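Local coordinates for protein CG8862 (Drosophila melanogaster, PDB 3ISM) that is endonuclease G, a magnesium-dependent mitochondrial enzyme of the DNA/RNA non-specific endonuclease family that probably cuts DNA and RNA strands internally, at residues Q21-G26 with W52-L57; N123-V128 with A185-F190; S152-C157 with K192-E197. All coordinates share one frame; numbering follows the deposited sequence.

Interaction 1. Residues Q21-G26 with W52-L57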
ATOM      1  N   GLN B  21      13.368  25.535  -3.600  1.00 30.39           N
ATOM      2  CA  GLN B  21      14.006  25.696  -2.290  1.00 29.66           C
ATOM      3  C   GLN B  21      13.656  24.542  -1.338  1.00 29.27           C
ATOM      4  O   GLN B  21      14.548  23.906  -0.760  1.00 29.42           O
ATOM      5  CB  GLN B  21      13.627  27.032  -1.661  1.00 29.41           C
ATOM      6  CG  GLN B  21      14.412  28.229  -2.194  1.00 29.73           C
ATOM      7  CD  GLN B  21      13.767  29.548  -1.816  1.00 30.02           C
ATOM      8  OE1 GLN B  21      12.821  29.585  -1.023  1.00 29.99           O
ATOM      9  NE2 GLN B  21      14.265  30.642  -2.390  1.00 29.63           N
ATOM     10  N   ILE B  22      12.360  24.269  -1.189  1.00 28.40           N
ATOM     11  CA  ILE B  22      11.892  23.194  -0.313  1.00 27.62           C
ATOM     12  C   ILE B  22      12.466  21.845  -0.763  1.00 27.72           C
ATOM     13  O   ILE B  22      12.994  21.095   0.066  1.00 27.84           O
ATOM     14  CB  ILE B  22      10.335  23.143  -0.219  1.00 27.35           C
ATOM     15  CG1 ILE B  22       9.808  24.373   0.522  1.00 26.59           C
ATOM     16  CG2 ILE B  22       9.861  21.877   0.485  1.00 26.18           C
ATOM     17  CD1 ILE B  22       8.344  24.683   0.231  1.00 26.77           C
ATOM     18  N   MET B  23      12.411  21.577  -2.072  1.00 26.85           N
ATOM     19  CA  MET B  23      12.843  20.293  -2.638  1.00 26.67           C
ATOM     20  C   MET B  23      14.290  20.298  -3.119  1.00 26.89           C
ATOM     21  O   MET B  23      14.638  19.589  -4.064  1.00 27.50           O
ATOM     22  CB  MET B  23      11.926  19.868  -3.793  1.00 26.62           C
ATOM     23  CG  MET B  23      10.432  19.861  -3.463  1.00 26.06           C
ATOM     24  SD  MET B  23       9.985  18.908  -1.983  1.00 25.58           S
ATOM     25  CE  MET B  23      10.452  17.248  -2.462  1.00 23.80           C
ATOM     26  N   LYS B  24      15.120  21.097  -2.462  1.00 26.71           N
ATOM     27  CA  LYS B  24      16.558  21.195  -2.721  1.00 26.76           C
ATOM     28  C   LYS B  24      17.288  19.846  -2.856  1.00 26.75           C
ATOM     29  O   LYS B  24      18.138  19.667  -3.734  1.00 26.61           O
ATOM     30  CB  LYS B  24      17.197  21.992  -1.584  1.00 26.06           C
ATOM     31  CG  LYS B  24      18.704  22.142  -1.674  1.00 27.47           C
ATOM     32  CD  LYS B  24      19.192  23.105  -0.615  1.00 26.88           C
ATOM     33  CE  LYS B  24      20.685  23.159  -0.558  1.00 28.93           C
ATOM     34  NZ  LYS B  24      21.112  24.262   0.349  1.00 29.42           N
ATOM     35  N   TYR B  25      16.960  18.914  -1.970  1.00 26.43           N
ATOM     36  CA  TYR B  25      17.682  17.647  -1.895  1.00 26.86           C
ATOM     37  C   TYR B  25      16.997  16.488  -2.624  1.00 26.84           C
ATOM     38  O   TYR B  25      17.399  15.336  -2.480  1.00 27.11           O
ATOM     39  CB  TYR B  25      17.973  17.301  -0.433  1.00 26.52           C
ATOM     40  CG  TYR B  25      18.975  18.253   0.195  1.00 26.57           C
ATOM     41  CD1 TYR B  25      18.613  19.085   1.256  1.00 26.70           C
ATOM     42  CD2 TYR B  25      20.276  18.348  -0.298  1.00 27.20           C
ATOM     43  CE1 TYR B  25      19.526  19.974   1.820  1.00 26.82           C
ATOM     44  CE2 TYR B  25      21.211  19.227   0.275  1.00 27.77           C
ATOM     45  CZ  TYR B  25      20.821  20.034   1.335  1.00 26.70           C
ATOM     46  OH  TYR B  25      21.722  20.902   1.898  1.00 27.25           O
ATOM     47  N   GLY B  26      15.972  16.796  -3.411  1.00 26.94           N
ATOM     48  CA  GLY B  26      15.330  15.784  -4.247  1.00 27.45           C
ATOM     49  C   GLY B  26      13.930  15.451  -3.797  1.00 27.75           C
ATOM     50  O   GLY B  26      13.508  15.849  -2.708  1.00 28.26           O
ATOM     51  N   TRP B  52       3.808  11.476   1.634  1.00 27.79           N
ATOM     52  CA  TRP B  52       4.812  12.270   2.348  1.00 27.56           C
ATOM     53  C   TRP B  52       4.495  13.756   2.223  1.00 27.86           C
ATOM     54  O   TRP B  52       3.742  14.180   1.320  1.00 27.49           O
ATOM     55  CB  TRP B  52       6.252  11.998   1.838  1.00 27.21           C
ATOM     56  CG  TRP B  52       6.470  12.140   0.339  1.00 26.08           C
ATOM     57  CD1 TRP B  52       6.458  11.137  -0.583  1.00 26.94           C
ATOM     58  CD2 TRP B  52       6.772  13.343  -0.391  1.00 26.35           C
ATOM     59  NE1 TRP B  52       6.701  11.635  -1.845  1.00 26.55           N
ATOM     60  CE2 TRP B  52       6.900  12.987  -1.755  1.00 27.50           C
ATOM     61  CE3 TRP B  52       6.925  14.682  -0.034  1.00 25.97           C
ATOM     62  CZ2 TRP B  52       7.173  13.925  -2.756  1.00 26.34           C
ATOM     63  CZ3 TRP B  52       7.202  15.624  -1.043  1.00 26.94           C
ATOM     64  CH2 TRP B  52       7.307  15.236  -2.379  1.00 26.51           C
ATOM     65  N   VAL B  53       5.033  14.547   3.152  1.00 27.73           N
ATOM     66  CA  VAL B  53       5.104  15.984   2.946  1.00 27.60           C
ATOM     67  C   VAL B  53       6.571  16.413   3.126  1.00 27.81           C
ATOM     68  O   VAL B  53       7.362  15.693   3.761  1.00 26.81           O
ATOM     69  CB  VAL B  53       4.198  16.781   3.917  1.00 28.00           C
ATOM     70  CG1 VAL B  53       2.743  16.414   3.749  1.00 27.60           C
ATOM     71  CG2 VAL B  53       4.645  16.574   5.367  1.00 28.17           C
ATOM     72  N   PHE B  54       6.918  17.574   2.571  1.00 27.19           N
ATOM     73  CA  PHE B  54       8.266  18.082   2.668  1.00 27.76           C
ATOM     74  C   PHE B  54       8.251  19.550   3.100  1.00 27.39           C
ATOM     75  O   PHE B  54       7.422  20.345   2.645  1.00 27.17           O
ATOM     76  CB  PHE B  54       9.037  17.909   1.347  1.00 28.28           C
ATOM     77  CG  PHE B  54      10.446  17.441   1.547  1.00 29.66           C
ATOM     78  CD1 PHE B  54      10.778  16.104   1.345  1.00 31.36           C
ATOM     79  CD2 PHE B  54      11.423  18.319   2.013  1.00 29.57           C
ATOM     80  CE1 PHE B  54      12.086  15.655   1.577  1.00 33.12           C
ATOM     81  CE2 PHE B  54      12.723  17.877   2.253  1.00 32.24           C
ATOM     82  CZ  PHE B  54      13.054  16.538   2.043  1.00 30.52           C
ATOM     83  N   GLU B  55       9.168  19.898   3.992  1.00 26.80           N
ATOM     84  CA  GLU B  55       9.209  21.244   4.576  1.00 26.38           C
ATOM     85  C   GLU B  55      10.648  21.713   4.652  1.00 26.05           C
ATOM     86  O   GLU B  55      11.559  20.914   4.843  1.00 25.08           O
ATOM     87  CB  GLU B  55       8.601  21.252   5.980  1.00 25.71           C
ATOM     88  CG  GLU B  55       7.095  20.876   6.069  1.00 26.34           C
ATOM     89  CD  GLU B  55       6.645  20.622   7.521  1.00 26.83           C
ATOM     90  OE1 GLU B  55       7.193  19.702   8.167  1.00 27.00           O
ATOM     91  OE2 GLU B  55       5.746  21.336   8.018  1.00 25.82           O
ATOM     92  N   HIS B  56      10.841  23.017   4.483  1.00 26.10           N
ATOM     93  CA  HIS B  56      12.123  23.637   4.708  1.00 25.99           C
ATOM     94  C   HIS B  56      11.894  24.734   5.739  1.00 26.26           C
ATOM     95  O   HIS B  56      11.251  25.737   5.447  1.00 26.40           O
ATOM     96  CB  HIS B  56      12.713  24.194   3.400  1.00 25.57           C
ATOM     97  CG  HIS B  56      13.733  25.278   3.610  1.00 24.71           C
ATOM     98  ND1 HIS B  56      13.672  26.489   2.958  1.00 24.82           N
ATOM     99  CD2 HIS B  56      14.819  25.341   4.419  1.00 22.96           C
ATOM    100  CE1 HIS B  56      14.681  27.253   3.351  1.00 24.07           C
ATOM    101  NE2 HIS B  56      15.389  26.581   4.242  1.00 24.63           N
ATOM    102  N   LEU B  57      12.420  24.520   6.943  1.00 26.38           N
ATOM    103  CA  LEU B  57      12.189  25.412   8.071  1.00 26.23           C
ATOM    104  C   LEU B  57      13.406  26.286   8.353  1.00 26.16           C
ATOM    105  O   LEU B  57      14.564  25.836   8.251  1.00 25.74           O
ATOM    106  CB  LEU B  57      11.839  24.622   9.342  1.00 26.13           C
ATOM    107  CG  LEU B  57      10.918  23.396   9.249  1.00 27.37           C
ATOM    108  CD1 LEU B  57      10.704  22.816  10.660  1.00 27.86           C
ATOM    109  CD2 LEU B  57       9.571  23.703   8.577  1.00 26.57           C
TER

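Interaction 2. Residues N123-V128 with A185-F190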
ATOM      1  N   ASN B 123      -3.686  16.896   3.996  1.00 29.71           N
ATOM      2  CA  ASN B 123      -2.466  16.967   4.806  1.00 29.82           C
ATOM      3  C   ASN B 123      -2.623  16.145   6.094  1.00 29.86           C
ATOM      4  O   ASN B 123      -1.728  16.116   6.932  1.00 29.75           O
ATOM      5  CB  ASN B 123      -2.078  18.434   5.092  1.00 29.27           C
ATOM      6  CG  ASN B 123      -0.767  18.574   5.922  1.00 30.15           C
ATOM      7  OD1 ASN B 123       0.256  17.946   5.625  1.00 29.05           O
ATOM      8  ND2 ASN B 123      -0.815  19.413   6.964  1.00 27.57           N
ATOM      9  N   MET B 124      -3.758  15.453   6.228  1.00 29.77           N
ATOM     10  CA  MET B 124      -4.088  14.742   7.466  1.00 28.96           C
ATOM     11  C   MET B 124      -3.975  13.240   7.348  1.00 29.17           C
ATOM     12  O   MET B 124      -4.213  12.668   6.281  1.00 29.28           O
ATOM     13  CB  MET B 124      -5.516  15.074   7.931  1.00 29.09           C
ATOM     14  CG  MET B 124      -5.784  16.546   8.114  1.00 28.59           C
ATOM     15  SD  MET B 124      -4.810  17.216   9.459  1.00 27.70           S
ATOM     16  CE  MET B 124      -4.673  18.896   8.905  1.00 29.17           C
ATOM     17  N   ALA B 125      -3.626  12.604   8.464  1.00 28.83           N
ATOM     18  CA  ALA B 125      -3.765  11.158   8.625  1.00 28.58           C
ATOM     19  C   ALA B 125      -4.298  10.862  10.018  1.00 28.61           C
ATOM     20  O   ALA B 125      -4.046  11.633  10.959  1.00 28.21           O
ATOM     21  CB  ALA B 125      -2.438  10.414   8.383  1.00 28.29           C
ATOM     22  N   PRO B 126      -5.076   9.773  10.149  1.00 28.23           N
ATOM     23  CA  PRO B 126      -5.596   9.395  11.458  1.00 28.63           C
ATOM     24  C   PRO B 126      -4.467   9.097  12.422  1.00 28.36           C
ATOM     25  O   PRO B 126      -3.624   8.236  12.163  1.00 28.27           O
ATOM     26  CB  PRO B 126      -6.437   8.135  11.166  1.00 27.59           C
ATOM     27  CG  PRO B 126      -6.822   8.291   9.736  1.00 28.84           C
ATOM     28  CD  PRO B 126      -5.591   8.898   9.088  1.00 28.33           C
ATOM     29  N   GLN B 127      -4.448   9.844  13.514  1.00 28.56           N
ATOM     30  CA  GLN B 127      -3.484   9.634  14.578  1.00 28.74           C
ATOM     31  C   GLN B 127      -4.217   9.504  15.898  1.00 28.99           C
ATOM     32  O   GLN B 127      -5.211  10.206  16.128  1.00 29.00           O
ATOM     33  CB  GLN B 127      -2.512  10.807  14.652  1.00 28.83           C
ATOM     34  CG  GLN B 127      -1.688  11.000  13.381  1.00 29.25           C
ATOM     35  CD  GLN B 127      -0.619  12.054  13.546  1.00 29.13           C
ATOM     36  OE1 GLN B 127      -0.865  13.113  14.109  1.00 29.66           O
ATOM     37  NE2 GLN B 127       0.585  11.758  13.064  1.00 31.40           N
ATOM     38  N   VAL B 128      -3.728   8.601  16.750  1.00 28.64           N
ATOM     39  CA  VAL B 128      -4.100   8.581  18.173  1.00 28.72           C
ATOM     40  C   VAL B 128      -3.911   9.982  18.758  1.00 28.38           C
ATOM     41  O   VAL B 128      -2.902  10.644  18.494  1.00 28.53           O
ATOM     42  CB  VAL B 128      -3.236   7.538  18.937  1.00 28.97           C
ATOM     43  CG1 VAL B 128      -3.439   7.614  20.443  1.00 28.37           C
ATOM     44  CG2 VAL B 128      -3.542   6.124  18.416  1.00 29.52           C
ATOM     45  N   ALA B 185      -7.055   5.298   5.545  1.00 29.73           N
ATOM     46  CA  ALA B 185      -6.137   4.380   6.206  1.00 30.07           C
ATOM     47  C   ALA B 185      -5.590   4.936   7.523  1.00 30.02           C
ATOM     48  O   ALA B 185      -5.266   6.123   7.617  1.00 30.42           O
ATOM     49  CB  ALA B 185      -4.996   4.035   5.288  1.00 30.35           C
ATOM     50  N   VAL B 186      -5.493   4.071   8.529  1.00 29.36           N
ATOM     51  CA  VAL B 186      -4.854   4.411   9.795  1.00 28.86           C
ATOM     52  C   VAL B 186      -3.451   3.800   9.800  1.00 29.54           C
ATOM     53  O   VAL B 186      -3.279   2.584   9.978  1.00 29.48           O
ATOM     54  CB  VAL B 186      -5.656   3.930  11.023  1.00 28.95           C
ATOM     55  CG1 VAL B 186      -4.938   4.357  12.314  1.00 28.28           C
ATOM     56  CG2 VAL B 186      -7.126   4.477  10.999  1.00 27.15           C
ATOM     57  N   PRO B 187      -2.440   4.641   9.575  1.00 29.66           N
ATOM     58  CA  PRO B 187      -1.056   4.156   9.528  1.00 29.71           C
ATOM     59  C   PRO B 187      -0.600   3.516  10.843  1.00 29.41           C
ATOM     60  O   PRO B 187      -1.075   3.892  11.921  1.00 29.62           O
ATOM     61  CB  PRO B 187      -0.260   5.428   9.207  1.00 29.46           C
ATOM     62  CG  PRO B 187      -1.284   6.343   8.500  1.00 29.48           C
ATOM     63  CD  PRO B 187      -2.529   6.090   9.300  1.00 29.25           C
ATOM     64  N   THR B 188       0.299   2.541  10.749  1.00 29.44           N
ATOM     65  CA  THR B 188       0.797   1.838  11.934  1.00 29.75           C
ATOM     66  C   THR B 188       1.840   2.721  12.651  1.00 29.12           C
ATOM     67  O   THR B 188       2.000   2.642  13.855  1.00 28.43           O
ATOM     68  CB  THR B 188       1.444   0.463  11.565  1.00 29.98           C
ATOM     69  OG1 THR B 188       2.665   0.673  10.822  1.00 31.76           O
ATOM     70  CG2 THR B 188       0.483  -0.374  10.744  1.00 29.94           C
ATOM     71  N   HIS B 189       2.543   3.545  11.873  1.00 28.56           N
ATOM     72  CA  HIS B 189       3.695   4.335  12.352  1.00 28.04           C
ATOM     73  C   HIS B 189       3.811   5.591  11.490  1.00 27.99           C
ATOM     74  O   HIS B 189       3.231   5.661  10.413  1.00 27.15           O
ATOM     75  CB  HIS B 189       5.020   3.558  12.203  1.00 27.58           C
ATOM     76  CG  HIS B 189       5.124   2.307  13.030  1.00 27.99           C
ATOM     77  ND1 HIS B 189       4.459   1.141  12.706  1.00 28.33           N
ATOM     78  CD2 HIS B 189       5.882   2.014  14.115  1.00 28.56           C
ATOM     79  CE1 HIS B 189       4.762   0.201  13.585  1.00 29.60           C
ATOM     80  NE2 HIS B 189       5.623   0.706  14.453  1.00 28.82           N
ATOM     81  N   PHE B 190       4.584   6.568  11.964  1.00 28.65           N
ATOM     82  CA  PHE B 190       4.953   7.733  11.170  1.00 28.86           C
ATOM     83  C   PHE B 190       6.456   7.984  11.295  1.00 28.63           C
ATOM     84  O   PHE B 190       7.057   7.594  12.267  1.00 29.07           O
ATOM     85  CB  PHE B 190       4.176   8.971  11.635  1.00 29.14           C
ATOM     86  CG  PHE B 190       2.692   8.874  11.431  1.00 29.72           C
ATOM     87  CD1 PHE B 190       2.117   9.275  10.229  1.00 30.04           C
ATOM     88  CD2 PHE B 190       1.863   8.399  12.449  1.00 31.30           C
ATOM     89  CE1 PHE B 190       0.738   9.175  10.031  1.00 31.87           C
ATOM     90  CE2 PHE B 190       0.481   8.307  12.267  1.00 31.49           C
ATOM     91  CZ  PHE B 190      -0.083   8.692  11.051  1.00 30.23           C
TER

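Interaction 3. Residues S152-C157 with K192-E197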
ATOM      1  N   SER B 152      20.741  26.709  10.641  1.00 25.23           N
ATOM      2  CA  SER B 152      20.079  27.827   9.976  0.50 25.21           C
ATOM      3  C   SER B 152      18.925  27.377   9.080  1.00 24.99           C
ATOM      4  O   SER B 152      17.939  28.103   8.897  1.00 25.43           O
ATOM      5  CB  SER B 152      21.091  28.606   9.143  0.50 24.99           C
ATOM      6  OG  SER B 152      21.925  29.398   9.962  0.50 25.86           O
ATOM      7  N   ASN B 153      19.068  26.186   8.509  1.00 24.29           N
ATOM      8  CA  ASN B 153      18.077  25.633   7.615  1.00 24.26           C
ATOM      9  C   ASN B 153      17.846  24.180   7.982  1.00 24.48           C
ATOM     10  O   ASN B 153      18.799  23.405   8.119  1.00 24.52           O
ATOM     11  CB  ASN B 153      18.535  25.760   6.157  1.00 24.05           C
ATOM     12  CG  ASN B 153      18.672  27.216   5.710  1.00 24.14           C
ATOM     13  OD1 ASN B 153      17.694  27.831   5.290  1.00 23.28           O
ATOM     14  ND2 ASN B 153      19.889  27.772   5.814  1.00 22.71           N
ATOM     15  N   VAL B 154      16.584  23.824   8.180  1.00 24.45           N
ATOM     16  CA  VAL B 154      16.209  22.461   8.556  1.00 24.67           C
ATOM     17  C   VAL B 154      15.234  21.906   7.523  1.00 24.77           C
ATOM     18  O   VAL B 154      14.167  22.484   7.313  1.00 24.96           O
ATOM     19  CB  VAL B 154      15.564  22.429   9.969  1.00 24.80           C
ATOM     20  CG1 VAL B 154      14.983  21.055  10.277  1.00 24.58           C
ATOM     21  CG2 VAL B 154      16.584  22.845  11.038  1.00 23.14           C
ATOM     22  N   TYR B 155      15.606  20.811   6.864  1.00 24.40           N
ATOM     23  CA  TYR B 155      14.731  20.202   5.862  1.00 25.26           C
ATOM     24  C   TYR B 155      14.148  18.927   6.434  1.00 26.01           C
ATOM     25  O   TYR B 155      14.864  18.131   7.049  1.00 26.20           O
ATOM     26  CB  TYR B 155      15.485  19.912   4.556  1.00 25.33           C
ATOM     27  CG  TYR B 155      16.031  21.137   3.862  1.00 25.52           C
ATOM     28  CD1 TYR B 155      15.378  21.692   2.765  1.00 25.32           C
ATOM     29  CD2 TYR B 155      17.205  21.738   4.301  1.00 24.11           C
ATOM     30  CE1 TYR B 155      15.882  22.823   2.121  1.00 25.68           C
ATOM     31  CE2 TYR B 155      17.712  22.865   3.669  1.00 26.22           C
ATOM     32  CZ  TYR B 155      17.050  23.398   2.586  1.00 25.63           C
ATOM     33  OH  TYR B 155      17.575  24.510   1.974  1.00 28.34           O
ATOM     34  N   VAL B 156      12.851  18.739   6.258  1.00 26.72           N
ATOM     35  CA  VAL B 156      12.176  17.613   6.893  1.00 27.81           C
ATOM     36  C   VAL B 156      11.087  16.983   6.020  1.00 28.47           C
ATOM     37  O   VAL B 156      10.252  17.676   5.429  1.00 28.98           O
ATOM     38  CB  VAL B 156      11.656  17.973   8.345  1.00 27.85           C
ATOM     39  CG1 VAL B 156      10.837  19.262   8.328  1.00 27.95           C
ATOM     40  CG2 VAL B 156      10.868  16.812   8.967  1.00 24.92           C
ATOM     41  N   CYS B 157      11.153  15.661   5.932  1.00 28.92           N
ATOM     42  CA  CYS B 157      10.147  14.845   5.290  1.00 28.94           C
ATOM     43  C   CYS B 157       9.416  14.017   6.337  1.00 28.85           C
ATOM     44  O   CYS B 157      10.040  13.324   7.150  1.00 28.72           O
ATOM     45  CB  CYS B 157      10.793  13.907   4.269  1.00 29.11           C
ATOM     46  SG  CYS B 157       9.583  12.952   3.307  1.00 30.74           S
ATOM     47  N   LYS B 192       9.865  10.927  10.620  1.00 29.65           N
ATOM     48  CA  LYS B 192      10.416  12.200  10.170  1.00 29.58           C
ATOM     49  C   LYS B 192      11.868  11.951   9.830  1.00 29.44           C
ATOM     50  O   LYS B 192      12.611  11.389  10.631  1.00 29.63           O
ATOM     51  CB  LYS B 192      10.317  13.285  11.245  1.00 29.51           C
ATOM     52  CG  LYS B 192       8.914  13.877  11.395  1.00 29.30           C
ATOM     53  CD  LYS B 192       8.944  15.072  12.340  1.00 29.95           C
ATOM     54  CE  LYS B 192       7.540  15.638  12.613  1.00 30.10           C
ATOM     55  NZ  LYS B 192       6.962  16.295  11.410  1.00 30.39           N
ATOM     56  N   VAL B 193      12.267  12.360   8.635  1.00 29.06           N
ATOM     57  CA  VAL B 193      13.656  12.270   8.227  1.00 29.04           C
ATOM     58  C   VAL B 193      14.117  13.694   7.950  1.00 29.17           C
ATOM     59  O   VAL B 193      13.499  14.402   7.167  1.00 29.22           O
ATOM     60  CB  VAL B 193      13.860  11.315   7.002  1.00 28.82           C
ATOM     61  CG1 VAL B 193      15.344  11.272   6.598  1.00 29.66           C
ATOM     62  CG2 VAL B 193      13.376   9.901   7.338  1.00 27.68           C
ATOM     63  N   ILE B 194      15.206  14.093   8.613  1.00 29.29           N
ATOM     64  CA  ILE B 194      15.572  15.498   8.801  1.00 29.11           C
ATOM     65  C   ILE B 194      17.046  15.759   8.442  1.00 29.61           C
ATOM     66  O   ILE B 194      17.925  14.991   8.829  1.00 30.15           O
ATOM     67  CB  ILE B 194      15.380  15.883  10.302  1.00 29.05           C
ATOM     68  CG1 ILE B 194      13.972  15.514  10.807  1.00 27.97           C
ATOM     69  CG2 ILE B 194      15.704  17.344  10.553  1.00 28.35           C
ATOM     70  CD1 ILE B 194      13.958  15.011  12.251  1.00 27.22           C
ATOM     71  N   VAL B 195      17.323  16.841   7.721  1.00 29.16           N
ATOM     72  CA  VAL B 195      18.699  17.254   7.485  1.00 29.04           C
ATOM     73  C   VAL B 195      18.864  18.709   7.890  1.00 29.85           C
ATOM     74  O   VAL B 195      18.137  19.573   7.408  1.00 29.55           O
ATOM     75  CB  VAL B 195      19.123  17.048   5.991  1.00 29.32           C
ATOM     76  CG1 VAL B 195      20.385  17.853   5.631  1.00 27.57           C
ATOM     77  CG2 VAL B 195      19.328  15.575   5.687  1.00 26.91           C
ATOM     78  N   GLY B 196      19.812  18.968   8.789  1.00 30.42           N
ATOM     79  CA  GLY B 196      20.174  20.329   9.167  1.00 31.23           C
ATOM     80  C   GLY B 196      21.480  20.737   8.519  1.00 32.30           C
ATOM     81  O   GLY B 196      22.405  19.929   8.407  1.00 32.06           O
ATOM     82  N   GLU B 197      21.544  21.990   8.081  1.00 33.37           N
ATOM     83  CA  GLU B 197      22.758  22.578   7.522  1.00 34.97           C
ATOM     84  C   GLU B 197      23.379  23.488   8.566  1.00 35.64           C
ATOM     85  O   GLU B 197      22.751  24.462   8.973  1.00 35.68           O
ATOM     86  CB  GLU B 197      22.430  23.420   6.287  1.00 34.67           C
ATOM     87  CG  GLU B 197      21.745  22.674   5.153  1.00 35.55           C
ATOM     88  CD  GLU B 197      21.374  23.591   3.999  1.00 36.13           C
ATOM     89  OE1 GLU B 197      21.541  24.823   4.127  1.00 38.54           O
ATOM     90  OE2 GLU B 197      20.902  23.087   2.964  1.00 38.64           O
TER

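Interaction 1. Residues Q21-G26 with W52-L57
Apolar packing does most of the joining between the end of the helix in Q21-G26 and the strand W52-L57, and no hydrogen bond crosses. Ile-22 CG2, anti to the backbone N, rests on the carbonyl O of Phe-54 at 3.6 Å, while its CG1 meets His-56 CB at 4.1 Å. A branched aliphatic residue suits this place, for its two branches meet the backbone at Phe-54 and the side chain of His-56, two residues further on. Met-23 adds its methyl, CE meeting Trp-52 CH2 tip to tip at 3.7 Å.

Sulfur-aromatic contacts come next. Met-23 bends at both chi2 (-53°) and chi3 (-64°), which curls its flexible tip toward the strand. Its SD sits 3.6 Å from Phe-54 CB and 4.6 Å from the centroid of the Phe-54 ring, approached obliquely; Trp-52 is a second, likewise oblique, Met-aromatic partner. An alanine in place of Phe-54 would keep the CB contact but would probably lose the Met-aromatic interaction and the edge-to-face packing on Phe-240, leaving Met-23 less well held against the sheet.

A type I turn is closed locally by Gly-26 N to Met-23 O at 3.2 Å; Gly-26, with phi 111°, has backbone angles that call for glycine. Polar side-chain ends find partners outside the two segments. The His-56 ring is gripped at ND1 by Arg-18 and at NE2 by Asn-153, and stacks on Tyr-155. Glu-55 points to the other side of the strand, where His-108 and Asn-107 bind its OE2. The contact is a helix end and its turn packed on one face of the central mixed sheet of the endonuclease fold.

Interaction 2. Residues N123-V128 with A185-F190
Three hydrogen bonds grip Thr-188 OG1: one with His-189 ND1 at 2.6 Å, in the imidazole plane, and two with backbone atoms, Leu-163 N and Leu-161 O. They hold the bend between the 185-187 contacts and Phe-190. Pro-126 O is held too, by Asn-212 ND2, which also bonds Pro-187 O, bridging the segments.

The direct contact is mostly apolar, with no hydrogen bond across the segments. The Pro-126 ring offers its CB to Val-186 CG2 at 3.7 Å and brings its CD within 3.2 Å of Ala-185 O; Pro-187 crosses it at about a right angle. Proline suits this close approach, having no N-H to pair. Phe-190 fills the other end: Ala-125 CB touches CE1 at 3.8 Å at the ring edge, where a small residue fits, and Pro-126 O also lies in the ring plane. The amide end of Gln-127 lies over one face of Phe-190, its plane 85° from the ring's, with CG above the rim at CE2 (3.6 Å).

Gln-127 lies beside Asn-133, a magnesium ligand. Thr-188 and His-189 form a classic beta bulge opposite Leu-161, while 124-127 belongs to the two-stranded sheet of the His-Me (beta-beta-alpha-metal) finger, whose other strand carries the predicted proton acceptor, His-101.

Interaction 3. Residues S152-C157 with K192-E197
Two neighbouring strands in the middle of the large mixed sheet meet here, antiparallel; the axes of 153-157 and 192-197 approach to 4.7 Å. Tyr-155 and Val-195 form a hydrogen-bonded pair with both bonds 2.9 Å long, Tyr-155 N to Val-195 O and Val-195 N to Tyr-155 O; the first is almost straight, at 178°. Cys-157 and Val-193 repeat the pattern. Glu-197 N reaches Asn-153 O at 3.1 Å (169°), nearly along the C=O axis, whereas Ser-152 N to Glu-197 O is weak.

On one face Ile-194 lies beside two valines that point the same way: its CG2 meets Val-154 CG1, and its CG1 meets Val-156 CG2, each at 3.8 Å. Val-154 packs on it diagonally, since its own pair partner, Gly-196, has no side chain. Beta-branched residues suit this extended backbone; Val-144 of helix 136-146 rests on Ile-194. Lys-192 bends at chi4 (-69°), so that NZ bonds Thr-158 OG1, near the magnesium ligand Glu-141.

The other face bears Tyr-155, whose ring has Val-195 O in its plane at the edge. Glu-197, extended beyond CG, lays OE2 3.3 Å from Tyr-155 CE2 and approaches Asn-153 CB with OE1 at 3.7 Å. That OE2 is bound by Lys-24 and Tyr-25, a pairing likely to favour the ionised carboxylate. Such an antiparallel ladder, covered by the metal-site helix on one face and an N-terminal turn on the other, belongs to the core sheet of this nuclease family.

Overall arrangement
From the N terminus, interaction 1 closes first, folding the helix end at 21-26 back onto strand 49-57 after 25 intervening residues, ten of them in strands. Interactions 2 and 3 then cross: the chain passes 123-128, 152-157, 185-190 and 192-197 in turn. Both use strand 189-197, interaction 2 at its start and interaction 3 farther along. Strands 49-57, 153-161 and 189-197 are consecutive in the sheet. Probable hydrogen bonds, Leu-57 N with Val-154 O and Tyr-25 OH with Glu-197 OE2, link interactions 1 and 3. Interaction 2 lies on the other side of the chain's centre, joins the finger strand to the start of strand 189-197, and touches interaction 1 where Val-53 packs on Asn-123.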